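PDB 4L7A: uncharacterized protein from Bacteroides caccae, which is of unknown function but is probably a zinc-dependent metallopeptidase. Local coordinates for residues K92-T106 against A112-W125. Residues are numbered along the deposited sequence; the frame is centred on the assembly and turned at random. Where two conformers were deposited one is given.
Sequences KVIHLIGSASWDKGT and AEGGLKVTLYMGNW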
ATOM      1  N   LYS A  92       5.620   7.614  -8.868  1.00 27.27           N
ATOM      2  CA  LYS A  92       6.864   7.949  -9.620  1.00 29.99           C
ATOM      3  C   LYS A  92       8.154   7.654  -8.862  1.00 27.51           C
ATOM      4  O   LYS A  92       9.203   7.378  -9.455  1.00 25.89           O
ATOM      5  CB  LYS A  92       6.900   9.439 -10.017  1.00 33.22           C
ATOM      6  CG  LYS A  92       5.667   9.955 -10.789  1.00 39.06           C
ATOM      7  CD  LYS A  92       5.536   9.383 -12.215  1.00 46.70           C
ATOM      8  CE  LYS A  92       4.074   8.915 -12.535  1.00 53.13           C
ATOM      9  NZ  LYS A  92       4.143   7.620 -13.289  1.00 58.35           N
ATOM     10  N   VAL A  93       8.110   7.789  -7.541  1.00 26.90           N
ATOM     11  CA  VAL A  93       9.313   7.657  -6.718  1.00 25.34           C
ATOM     12  C   VAL A  93       9.003   6.950  -5.402  1.00 23.88           C
ATOM     13  O   VAL A  93       7.939   7.191  -4.796  1.00 22.36           O
ATOM     14  CB  VAL A  93       9.915   9.063  -6.428  1.00 27.75           C
ATOM     15  CG1 VAL A  93      11.083   8.958  -5.451  1.00 29.11           C
ATOM     16  CG2 VAL A  93      10.406   9.716  -7.699  1.00 27.85           C
ATOM     17  N   ILE A  94       9.885   6.030  -5.016  1.00 22.17           N
ATOM     18  CA  ILE A  94       9.857   5.357  -3.720  1.00 21.58           C
ATOM     19  C   ILE A  94      11.198   5.694  -3.040  1.00 24.15           C
ATOM     20  O   ILE A  94      12.246   5.613  -3.709  1.00 25.89           O
ATOM     21  CB  ILE A  94       9.634   3.863  -3.862  1.00 20.13           C
ATOM     22  CG1 ILE A  94       8.259   3.573  -4.443  1.00 20.26           C
ATOM     23  CG2 ILE A  94       9.668   3.195  -2.512  1.00 20.83           C
ATOM     24  CD1 ILE A  94       8.098   2.166  -4.974  1.00 19.28           C
ATOM     25  N   HIS A  95      11.177   6.217  -1.801  1.00 23.02           N
ATOM     26  CA  HIS A  95      12.434   6.500  -1.067  1.00 23.48           C
ATOM     27  C   HIS A  95      12.430   5.603   0.125  1.00 20.96           C
ATOM     28  O   HIS A  95      11.403   5.487   0.762  1.00 20.37           O
ATOM     29  CB  HIS A  95      12.455   7.900  -0.481  1.00 26.61           C
ATOM     30  CG  HIS A  95      12.710   8.973  -1.478  1.00 31.35           C
ATOM     31  ND1 HIS A  95      12.827  10.300  -1.117  1.00 40.63           N
ATOM     32  CD2 HIS A  95      12.934   8.926  -2.810  1.00 32.79           C
ATOM     33  CE1 HIS A  95      13.087  11.035  -2.190  1.00 38.65           C
ATOM     34  NE2 HIS A  95      13.160  10.221  -3.230  1.00 40.24           N
ATOM     35  N   LEU A  96      13.545   4.993   0.440  1.00 19.46           N
ATOM     36  CA  LEU A  96      13.703   4.301   1.711  1.00 18.79           C
ATOM     37  C   LEU A  96      14.569   5.182   2.581  1.00 19.14           C
ATOM     38  O   LEU A  96      15.612   5.681   2.129  1.00 17.57           O
ATOM     39  CB  LEU A  96      14.385   2.956   1.551  1.00 19.59           C
ATOM     40  CG  LEU A  96      13.787   1.975   0.590  1.00 20.32           C
ATOM     41  CD1 LEU A  96      14.451   0.625   0.776  1.00 20.45           C
ATOM     42  CD2 LEU A  96      12.293   1.848   0.841  1.00 21.43           C
ATOM     43  N   ILE A  97      14.121   5.390   3.813  1.00 17.74           N
ATOM     44  CA  ILE A  97      14.865   6.145   4.804  1.00 18.32           C
ATOM     45  C   ILE A  97      14.948   5.338   6.062  1.00 19.92           C
ATOM     46  O   ILE A  97      13.978   4.709   6.479  1.00 20.16           O
ATOM     47  CB  ILE A  97      14.206   7.493   5.104  1.00 18.33           C
ATOM     48  CG1 ILE A  97      14.235   8.355   3.862  1.00 20.16           C
ATOM     49  CG2 ILE A  97      14.904   8.226   6.194  1.00 18.90           C
ATOM     50  CD1 ILE A  97      13.510   9.769   4.052  1.00 20.48           C
ATOM     51  N   GLY A  98      16.110   5.348   6.696  1.00 22.84           N
ATOM     52  CA  GLY A  98      16.254   4.560   7.938  1.00 23.11           C
ATOM     53  C   GLY A  98      15.628   5.224   9.169  1.00 23.02           C
ATOM     54  O   GLY A  98      15.730   6.428   9.344  1.00 21.85           O
ATOM     55  N   SER A  99      15.001   4.408  10.022  1.00 23.78           N
ATOM     56  CA  SER A  99      14.454   4.870  11.269  0.50 23.71           C
ATOM     57  C   SER A  99      14.767   3.952  12.447  1.00 23.57           C
ATOM     58  O   SER A  99      14.818   2.729  12.300  1.00 21.64           O
ATOM     59  CB  SER A  99      12.951   4.976  11.120  0.50 24.79           C
ATOM     60  OG  SER A  99      12.399   5.664  12.218  0.50 23.85           O
ATOM     61  N   ALA A 100      14.981   4.566  13.610  1.00 23.91           N
ATOM     62  CA  ALA A 100      15.299   3.884  14.832  1.00 23.99           C
ATOM     63  C   ALA A 100      14.165   2.985  15.309  1.00 24.51           C
ATOM     64  O   ALA A 100      14.436   1.986  15.909  1.00 24.28           O
ATOM     65  CB  ALA A 100      15.657   4.870  15.904  1.00 24.51           C
ATOM     66  N   SER A 101      12.918   3.327  14.993  1.00 24.92           N
ATOM     67  CA  SER A 101      11.771   2.502  15.336  0.50 25.54           C
ATOM     68  C   SER A 101      10.571   2.818  14.450  1.00 25.82           C
ATOM     69  O   SER A 101      10.640   3.712  13.567  1.00 23.87           O
ATOM     70  CB  SER A 101      11.385   2.715  16.797  0.50 26.63           C
ATOM     71  OG  SER A 101      10.455   1.732  17.214  0.50 27.61           O
ATOM     72  N   TRP A 102       9.486   2.089  14.706  1.00 27.65           N
ATOM     73  CA  TRP A 102       8.211   2.273  14.027  1.00 33.84           C
ATOM     74  C   TRP A 102       7.329   3.318  14.685  1.00 37.67           C
ATOM     75  O   TRP A 102       6.317   3.703  14.116  1.00 37.31           O
ATOM     76  CB  TRP A 102       7.422   0.968  14.020  1.00 37.34           C
ATOM     77  CG  TRP A 102       6.907   0.547  15.350  1.00 42.46           C
ATOM     78  CD1 TRP A 102       5.774   0.999  15.984  1.00 44.06           C
ATOM     79  CD2 TRP A 102       7.471  -0.440  16.196  1.00 46.48           C
ATOM     80  NE1 TRP A 102       5.635   0.385  17.192  1.00 51.19           N
ATOM     81  CE2 TRP A 102       6.660  -0.512  17.352  1.00 50.69           C
ATOM     82  CE3 TRP A 102       8.601  -1.253  16.109  1.00 54.12           C
ATOM     83  CZ2 TRP A 102       6.930  -1.385  18.409  1.00 55.44           C
ATOM     84  CZ3 TRP A 102       8.891  -2.136  17.185  1.00 59.53           C
ATOM     85  CH2 TRP A 102       8.048  -2.189  18.311  1.00 60.56           C
ATOM     86  N   ASP A 103       7.715   3.762  15.882  1.00 40.29           N
ATOM     87  CA  ASP A 103       6.865   4.618  16.734  1.00 42.76           C
ATOM     88  C   ASP A 103       6.550   6.039  16.202  1.00 39.70           C
ATOM     89  O   ASP A 103       5.582   6.616  16.620  1.00 39.19           O
ATOM     90  CB  ASP A 103       7.454   4.710  18.169  1.00 45.50           C
ATOM     91  CG  ASP A 103       8.786   5.479  18.222  1.00 49.13           C
ATOM     92  OD1 ASP A 103       9.414   5.742  17.167  1.00 53.09           O
ATOM     93  OD2 ASP A 103       9.245   5.809  19.332  1.00 58.69           O
ATOM     94  N   LYS A 104       7.364   6.616  15.329  1.00 44.66           N
ATOM     95  CA  LYS A 104       7.024   7.894  14.674  1.00 47.21           C
ATOM     96  C   LYS A 104       6.382   7.671  13.293  1.00 42.51           C
ATOM     97  O   LYS A 104       6.634   8.459  12.401  1.00 46.38           O
ATOM     98  CB  LYS A 104       8.273   8.738  14.365  1.00 48.96           C
ATOM     99  CG  LYS A 104       9.246   8.957  15.472  1.00 53.95           C
ATOM    100  CD  LYS A 104       8.815  10.015  16.393  1.00 55.38           C
ATOM    101  CE  LYS A 104      10.011  10.638  17.050  1.00 60.31           C
ATOM    102  NZ  LYS A 104       9.559  11.283  18.312  1.00 64.72           N
ATOM    103  N   GLY A 105       5.636   6.599  13.076  1.00 37.49           N
ATOM    104  CA  GLY A 105       5.116   6.320  11.724  1.00 33.97           C
ATOM    105  C   GLY A 105       6.094   5.692  10.752  1.00 29.39           C
ATOM    106  O   GLY A 105       7.278   5.787  10.928  1.00 27.11           O
ATOM    107  N   THR A 106       5.593   5.033   9.718  1.00 25.48           N
ATOM    108  CA  THR A 106       6.440   4.242   8.854  1.00 21.72           C
ATOM    109  C   THR A 106       6.470   4.671   7.393  1.00 21.01           C
ATOM    110  O   THR A 106       7.072   3.993   6.563  1.00 21.03           O
ATOM    111  CB  THR A 106       5.940   2.831   8.938  1.00 22.05           C
ATOM    112  OG1 THR A 106       4.517   2.843   8.737  1.00 19.44           O
ATOM    113  CG2 THR A 106       6.258   2.257  10.336  1.00 23.38           C
ATOM    114  N   ALA A 112       6.380  13.959  -6.791  1.00 33.97           N
ATOM    115  CA  ALA A 112       7.641  14.080  -7.556  1.00 33.64           C
ATOM    116  C   ALA A 112       7.369  13.776  -9.046  1.00 38.99           C
ATOM    117  O   ALA A 112       6.590  12.839  -9.374  1.00 35.99           O
ATOM    118  CB  ALA A 112       8.644  13.148  -7.027  1.00 36.23           C
ATOM    119  N   GLU A 113       7.985  14.561  -9.941  1.00 42.43           N
ATOM    120  CA  GLU A 113       7.827  14.374 -11.392  1.00 44.81           C
ATOM    121  C   GLU A 113       6.353  14.217 -11.788  1.00 43.48           C
ATOM    122  O   GLU A 113       6.003  13.306 -12.538  1.00 46.97           O
ATOM    123  CB  GLU A 113       8.625  13.143 -11.872  1.00 52.54           C
ATOM    124  CG  GLU A 113       8.979  13.168 -13.376  1.00 63.50           C
ATOM    125  CD  GLU A 113      10.029  12.109 -13.782  1.00 63.32           C
ATOM    126  OE1 GLU A 113       9.798  10.929 -13.454  1.00 58.81           O
ATOM    127  OE2 GLU A 113      11.040  12.457 -14.465  1.00 62.69           O
ATOM    128  N   GLY A 114       5.496  15.060 -11.212  1.00 39.47           N
ATOM    129  CA  GLY A 114       4.079  15.118 -11.526  1.00 38.95           C
ATOM    130  C   GLY A 114       3.144  14.086 -10.925  1.00 37.89           C
ATOM    131  O   GLY A 114       1.925  14.195 -11.108  1.00 42.44           O
ATOM    132  N   GLY A 115       3.663  13.066 -10.239  1.00 32.82           N
ATOM    133  CA  GLY A 115       2.790  12.088  -9.591  1.00 28.92           C
ATOM    134  C   GLY A 115       3.213  11.868  -8.152  1.00 26.75           C
ATOM    135  O   GLY A 115       3.757  12.766  -7.519  1.00 26.33           O
ATOM    136  N   LEU A 116       3.036  10.630  -7.685  1.00 22.40           N
ATOM    137  CA  LEU A 116       3.182  10.288  -6.291  1.00 21.52           C
ATOM    138  C   LEU A 116       4.599   9.880  -5.889  1.00 22.05           C
ATOM    139  O   LEU A 116       5.271   9.096  -6.595  1.00 20.94           O
ATOM    140  CB  LEU A 116       2.243   9.127  -5.951  1.00 20.53           C
ATOM    141  CG  LEU A 116       2.209   8.584  -4.537  1.00 19.04           C
ATOM    142  CD1 LEU A 116       1.649   9.592  -3.578  1.00 18.52           C
ATOM    143  CD2 LEU A 116       1.374   7.372  -4.549  1.00 19.32           C
ATOM    144  N   LYS A 117       5.041  10.435  -4.746  1.00 21.26           N
ATOM    145  CA  LYS A 117       6.195   9.951  -4.048  1.00 23.25           C
ATOM    146  C   LYS A 117       5.794   9.240  -2.737  1.00 20.88           C
ATOM    147  O   LYS A 117       4.985   9.748  -1.991  1.00 21.74           O
ATOM    148  CB  LYS A 117       7.112  11.106  -3.754  1.00 25.47           C
ATOM    149  CG  LYS A 117       8.348  10.697  -2.969  1.00 27.61           C
ATOM    150  CD  LYS A 117       9.331  11.836  -2.832  1.00 30.40           C
ATOM    151  CE  LYS A 117       9.030  12.657  -1.601  1.00 34.11           C
ATOM    152  NZ  LYS A 117       9.510  14.086  -1.750  1.00 36.11           N
ATOM    153  N   VAL A 118       6.305   8.037  -2.519  1.00 20.86           N
ATOM    154  CA  VAL A 118       6.096   7.255  -1.274  1.00 19.74           C
ATOM    155  C   VAL A 118       7.460   7.092  -0.594  1.00 19.84           C
ATOM    156  O   VAL A 118       8.421   6.655  -1.223  1.00 20.18           O
ATOM    157  CB  VAL A 118       5.508   5.870  -1.548  1.00 20.55           C
ATOM    158  CG1 VAL A 118       5.200   5.100  -0.239  1.00 21.86           C
ATOM    159  CG2 VAL A 118       4.193   5.929  -2.276  1.00 22.02           C
ATOM    160  N   THR A 119       7.532   7.425   0.675  1.00 17.58           N
ATOM    161  CA  THR A 119       8.707   7.225   1.445  1.00 19.10           C
ATOM    162  C   THR A 119       8.407   6.193   2.489  1.00 19.54           C
ATOM    163  O   THR A 119       7.408   6.300   3.170  1.00 20.26           O
ATOM    164  CB  THR A 119       9.116   8.517   2.152  1.00 18.95           C
ATOM    165  OG1 THR A 119       9.428   9.492   1.155  1.00 19.45           O
ATOM    166  CG2 THR A 119      10.325   8.299   3.032  1.00 19.11           C
ATOM    167  N   LEU A 120       9.254   5.186   2.605  1.00 19.13           N
ATOM    168  CA  LEU A 120       9.093   4.187   3.594  1.00 20.27           C
ATOM    169  C   LEU A 120      10.244   4.290   4.596  1.00 21.12           C
ATOM    170  O   LEU A 120      11.415   4.288   4.205  1.00 20.90           O
ATOM    171  CB  LEU A 120       9.116   2.819   2.967  1.00 22.07           C
ATOM    172  CG  LEU A 120       8.198   2.562   1.779  1.00 21.94           C
ATOM    173  CD1 LEU A 120       8.414   1.180   1.276  1.00 22.61           C
ATOM    174  CD2 LEU A 120       6.762   2.737   2.239  1.00 23.76           C
ATOM    175  N   TYR A 121       9.891   4.315   5.878  1.00 19.38           N
ATOM    176  CA  TYR A 121      10.831   4.337   6.962  1.00 21.04           C
ATOM    177  C   TYR A 121      11.003   2.891   7.417  1.00 21.17           C
ATOM    178  O   TYR A 121      10.017   2.167   7.692  1.00 19.32           O
ATOM    179  CB  TYR A 121      10.324   5.265   8.091  1.00 22.04           C
ATOM    180  CG  TYR A 121      10.352   6.698   7.672  1.00 24.27           C
ATOM    181  CD1 TYR A 121       9.299   7.302   7.031  1.00 26.46           C
ATOM    182  CD2 TYR A 121      11.479   7.480   7.932  1.00 29.99           C
ATOM    183  CE1 TYR A 121       9.381   8.646   6.627  1.00 26.77           C
ATOM    184  CE2 TYR A 121      11.559   8.791   7.564  1.00 29.01           C
ATOM    185  CZ  TYR A 121      10.526   9.372   6.889  1.00 28.88           C
ATOM    186  OH  TYR A 121      10.677  10.712   6.552  1.00 31.44           O
HETATM  187  N   MSE A 122      12.267   2.483   7.514  1.00 20.37           N
HETATM  188  CA  MSE A 122      12.600   1.108   7.830  1.00 21.79           C
HETATM  189  C   MSE A 122      13.830   0.957   8.706  1.00 21.70           C
HETATM  190  O   MSE A 122      14.619   1.858   8.814  1.00 22.34           O
HETATM  191  CB  MSE A 122      12.821   0.264   6.536  1.00 22.72           C
HETATM  192  CG  MSE A 122      13.340   0.999   5.340  1.00 25.21           C
HETATM  193 SE   MSE A 122      15.206   1.628   5.386  0.75 28.31          SE
HETATM  194  CE  MSE A 122      16.142  -0.008   4.911  1.00 28.03           C
ATOM    195  N   GLY A 123      13.983  -0.233   9.273  1.00 22.37           N
ATOM    196  CA  GLY A 123      15.132  -0.583  10.109  1.00 23.50           C
ATOM    197  C   GLY A 123      14.955  -2.017  10.560  1.00 23.83           C
ATOM    198  O   GLY A 123      13.934  -2.639  10.275  1.00 21.38           O
ATOM    199  N   ASN A 124      15.934  -2.584  11.203  1.00 25.39           N
ATOM    200  CA  ASN A 124      15.833  -4.028  11.428  1.00 31.21           C
ATOM    201  C   ASN A 124      14.929  -4.357  12.645  1.00 29.77           C
ATOM    202  O   ASN A 124      14.867  -5.503  13.040  1.00 31.96           O
ATOM    203  CB  ASN A 124      17.213  -4.713  11.460  1.00 34.03           C
ATOM    204  CG  ASN A 124      18.048  -4.236  12.591  1.00 40.16           C
ATOM    205  OD1 ASN A 124      17.592  -3.447  13.431  1.00 40.78           O
ATOM    206  ND2 ASN A 124      19.280  -4.732  12.666  1.00 46.06           N
ATOM    207  N   TRP A 125      14.220  -3.350  13.195  1.00 27.49           N
ATOM    208  CA  TRP A 125      13.032  -3.607  14.020  1.00 27.01           C
ATOM    209  C   TRP A 125      11.910  -4.309  13.207  1.00 28.31           C
ATOM    210  O   TRP A 125      10.928  -4.764  13.780  1.00 30.75           O
ATOM    211  CB  TRP A 125      12.452  -2.328  14.634  1.00 25.01           C
ATOM    212  CG  TRP A 125      12.350  -1.182  13.669  1.00 25.08           C
ATOM    213  CD1 TRP A 125      13.307  -0.191  13.465  1.00 23.91           C
ATOM    214  CD2 TRP A 125      11.283  -0.888  12.744  1.00 23.54           C
ATOM    215  NE1 TRP A 125      12.876   0.671  12.493  1.00 23.76           N
ATOM    216  CE2 TRP A 125      11.641   0.292  12.052  1.00 22.02           C
ATOM    217  CE3 TRP A 125      10.076  -1.506  12.425  1.00 22.74           C
ATOM    218  CZ2 TRP A 125      10.853   0.841  11.057  1.00 22.04           C
ATOM    219  CZ3 TRP A 125       9.277  -0.934  11.448  1.00 22.65           C
ATOM    220  CH2 TRP A 125       9.672   0.226  10.774  1.00 21.80           C
TER
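Parallel strands 93-98 and 115-122 are the two central strands of the mixed four-stranded sheet, with strand 107-112 between them in sequence. V93 O takes the N-H of V118, and the ladder runs on to S99 N and M122 O. L116 O accepts two N-H groups, from K92 and V93. On one face, the side chains of I97 and Y121 run alongside each other, with I97 CG2 3.7 Å from Y121 CE2. I97 CD1 also meets T119 CG2 at 3.7 Å. K117 CD sits over one face of the H95 ring, a CH-pi contact 4.2 Å from the centroid. K117 reaches it by a chain extended to CD, with CG anti to the backbone N (chi1 178°). On the other face, L96 CD2 packs on L120 CB at 3.9 Å. M122, a selenomethionine, has its SE by L96 CB and packs against helix 59-81. Beyond the strands, W125 NE1 donates to S99 O at 2.8 Å. The oxygen lies in the indole plane, but the nitrogen stands above the carbonyl plane. S101 CA and W102 CB cover one indole face, and G123 N lies over the opposite one. Replacing W125 with an alanine would probably cost S99 O this donor and S101 CA and W102 CB their aromatic face. The N-H bond at the edge and the CH-pi contacts over a face together set the position and tilt of the indole between the loops that follow the two strands.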